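Local coordinates for ZmpA Glycopeptidase (PDB 6XSX), which probably cleaves glycoproteins as an M60-family metallopeptidase, of which this chain holds the catalytic module within a much longer, multidomain protein, at residues A[320-324]-A[325-329]. Numbering follows the deposited sequence.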
loop_
_atom_site.group_PDB
_atom_site.type_symbol
_atom_site.label_atom_id
_atom_site.label_comp_id
_atom_site.label_asym_id
_atom_site.label_seq_id
_atom_site.Cartn_x
_atom_site.Cartn_y
_atom_site.Cartn_z
ATOM N N ASN A 320 -14.652 -8.328 -10.899
ATOM C CA ASN A 320 -15.207 -9.510 -11.551
ATOM C C ASN A 320 -14.201 -10.163 -12.503
ATOM O O ASN A 320 -14.602 -10.779 -13.489
ATOM C CB ASN A 320 -16.462 -9.178 -12.376
ATOM C CG ASN A 320 -17.589 -8.507 -11.616
ATOM O OD1 ASN A 320 -17.831 -8.800 -10.448
ATOM N ND2 ASN A 320 -18.317 -7.620 -12.282
ATOM N N LEU A 321 -12.899 -10.033 -12.217
ATOM C CA LEU A 321 -11.871 -10.433 -13.167
ATOM C C LEU A 321 -11.567 -11.928 -13.080
ATOM O O LEU A 321 -11.095 -12.516 -14.050
ATOM C CB LEU A 321 -10.602 -9.606 -12.940
ATOM C CG LEU A 321 -10.707 -8.123 -13.304
ATOM C CD1 LEU A 321 -9.367 -7.427 -13.104
ATOM C CD2 LEU A 321 -11.190 -7.941 -14.740
ATOM N N TRP A 322 -11.789 -12.531 -11.909
ATOM C CA TRP A 322 -11.597 -13.970 -11.789
ATOM C C TRP A 322 -12.417 -14.667 -12.873
ATOM O O TRP A 322 -11.876 -15.474 -13.630
ATOM C CB TRP A 322 -11.979 -14.484 -10.397
ATOM C CG TRP A 322 -11.149 -14.003 -9.242
ATOM C CD1 TRP A 322 -11.600 -13.311 -8.153
ATOM C CD2 TRP A 322 -9.743 -14.220 -9.019
ATOM N NE1 TRP A 322 -10.584 -13.085 -7.267
ATOM C CE2 TRP A 322 -9.429 -13.631 -7.770
ATOM C CE3 TRP A 322 -8.725 -14.863 -9.737
ATOM C CZ2 TRP A 322 -8.138 -13.654 -7.239
ATOM C CZ3 TRP A 322 -7.450 -14.889 -9.208
ATOM C CH2 TRP A 322 -7.164 -14.293 -7.974
ATOM N N GLU A 323 -13.705 -14.302 -12.958
ATOM C CA GLU A 323 -14.653 -14.973 -13.837
ATOM C C GLU A 323 -14.573 -14.443 -15.273
ATOM O O GLU A 323 -14.757 -15.207 -16.221
ATOM C CB GLU A 323 -16.077 -14.903 -13.268
ATOM C CG GLU A 323 -16.268 -15.681 -11.966
ATOM C CD GLU A 323 -16.034 -17.186 -12.046
ATOM O OE1 GLU A 323 -16.555 -17.811 -12.977
ATOM O OE2 GLU A 323 -15.334 -17.742 -11.172
ATOM N N ARG A 324 -14.322 -13.139 -15.442
ATOM C CA ARG A 324 -14.345 -12.534 -16.767
ATOM C C ARG A 324 -13.064 -12.827 -17.546
ATOM O O ARG A 324 -13.076 -12.835 -18.775
ATOM C CB ARG A 324 -14.487 -11.011 -16.680
ATOM C CG ARG A 324 -15.912 -10.522 -16.461
ATOM C CD ARG A 324 -15.926 -9.011 -16.348
ATOM N NE ARG A 324 -17.306 -8.558 -16.306
ATOM C CZ ARG A 324 -17.703 -7.285 -16.341
ATOM N NH1 ARG A 324 -16.816 -6.306 -16.439
ATOM N NH2 ARG A 324 -18.994 -7.000 -16.290
ATOM N N ASN A 325 -11.953 -13.039 -16.832
ATOM C CA ASN A 325 -10.639 -12.921 -17.442
ATOM C C ASN A 325 -9.752 -14.109 -17.084
ATOM O O ASN A 325 -9.277 -14.816 -17.972
ATOM C CB ASN A 325 -9.926 -11.641 -16.998
ATOM C CG ASN A 325 -10.102 -10.490 -17.963
ATOM O OD1 ASN A 325 -9.208 -10.221 -18.771
ATOM N ND2 ASN A 325 -11.240 -9.809 -17.888
ATOM N N ILE A 326 -9.498 -14.279 -15.779
ATOM C CA ILE A 326 -8.357 -15.046 -15.311
ATOM C C ILE A 326 -8.671 -16.532 -15.423
ATOM O O ILE A 326 -7.956 -17.264 -16.098
ATOM C CB ILE A 326 -7.962 -14.631 -13.874
ATOM C CG1 ILE A 326 -7.562 -13.153 -13.814
ATOM C CG2 ILE A 326 -6.851 -15.530 -13.340
ATOM C CD1 ILE A 326 -7.771 -12.494 -12.471
ATOM N N LEU A 327 -9.750 -16.959 -14.764
ATOM C CA LEU A 327 -10.015 -18.372 -14.556
ATOM C C LEU A 327 -10.347 -19.087 -15.865
ATOM O O LEU A 327 -9.829 -20.177 -16.091
ATOM C CB LEU A 327 -11.087 -18.548 -13.474
ATOM C CG LEU A 327 -10.626 -18.174 -12.061
ATOM C CD1 LEU A 327 -11.760 -18.349 -11.063
ATOM C CD2 LEU A 327 -9.417 -19.006 -11.642
ATOM N N PRO A 328 -11.162 -18.511 -16.785
ATOM C CA PRO A 328 -11.386 -19.130 -18.094
ATOM C C PRO A 328 -10.129 -19.165 -18.956
ATOM O O PRO A 328 -10.014 -20.009 -19.841
ATOM C CB PRO A 328 -12.400 -18.221 -18.804
ATOM C CG PRO A 328 -12.987 -17.370 -17.706
ATOM C CD PRO A 328 -11.927 -17.263 -16.627
ATOM N N LYS A 329 -9.193 -18.240 -18.710
ATOM C CA LYS A 329 -8.005 -18.169 -19.549
ATOM C C LYS A 329 -7.045 -19.303 -19.167
ATOM O O LYS A 329 -6.531 -19.990 -20.051
ATOM C CB LYS A 329 -7.402 -16.759 -19.511
ATOM C CG LYS A 329 -6.074 -16.565 -20.239
ATOM C CD LYS A 329 -5.423 -15.208 -19.981
ATOM C CE LYS A 329 -5.418 -14.836 -18.507
ATOM N NZ LYS A 329 -4.798 -13.514 -18.246
#
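A pi-type turn widens the helix 321-331 close to its start, where L321 and W322 reach forward to I326 and L327. L321 O accepts two amides: I326 N, five residues on, at 2.9 Å and nearly in line with the carbonyl, and N325 N at 3.0 Å, from above the carbonyl plane and with a bent N-H...O angle of 133°. W322 O repeats the wide step, taking L327 N at 2.8 Å in its carbonyl plane. P328 suits the next position because its nitrogen carries no hydrogen to donate; the helix kinks there, and the ring sets CG 3.2 Å from E323 O.

Such a pi-type widening shifts the residues that follow it around the helix axis, and here L321, W322 and I326 form one buried patch. In I326, chi1 (-61°) sets CG1 beside the backbone N, and the chain, continuing roughly extended, brings CD1 obliquely to the indole, 3.7 Å from W322 CE3; the same methyl also touches L321 CB. This apolar patch packs on I316 of the preceding helix 315-318 and on L349 and A353 of helix 347-361, so bulky aliphatic groups fit it well. The indole also has one N-H to satisfy, and NE1 hydrogen-bonds to D436.

L327, buried as well, points its CB back at the preceding turn, and CD1 lies 3.9 Å from W322 CB and 3.6 Å from E323 OE2. The glutamate chain bends at chi2 (-62°), which brings OE2 alongside that methyl, while OE1 and OE2 are hydrogen-bonded to T493 OG1 and S494 OG; this ties the helix, within the M60 family region, to the end of strand 488-493 in the C-terminal antiparallel sheet and the residue after it. L321 and N325 run side by side, CD2 3.7 Å from ND2.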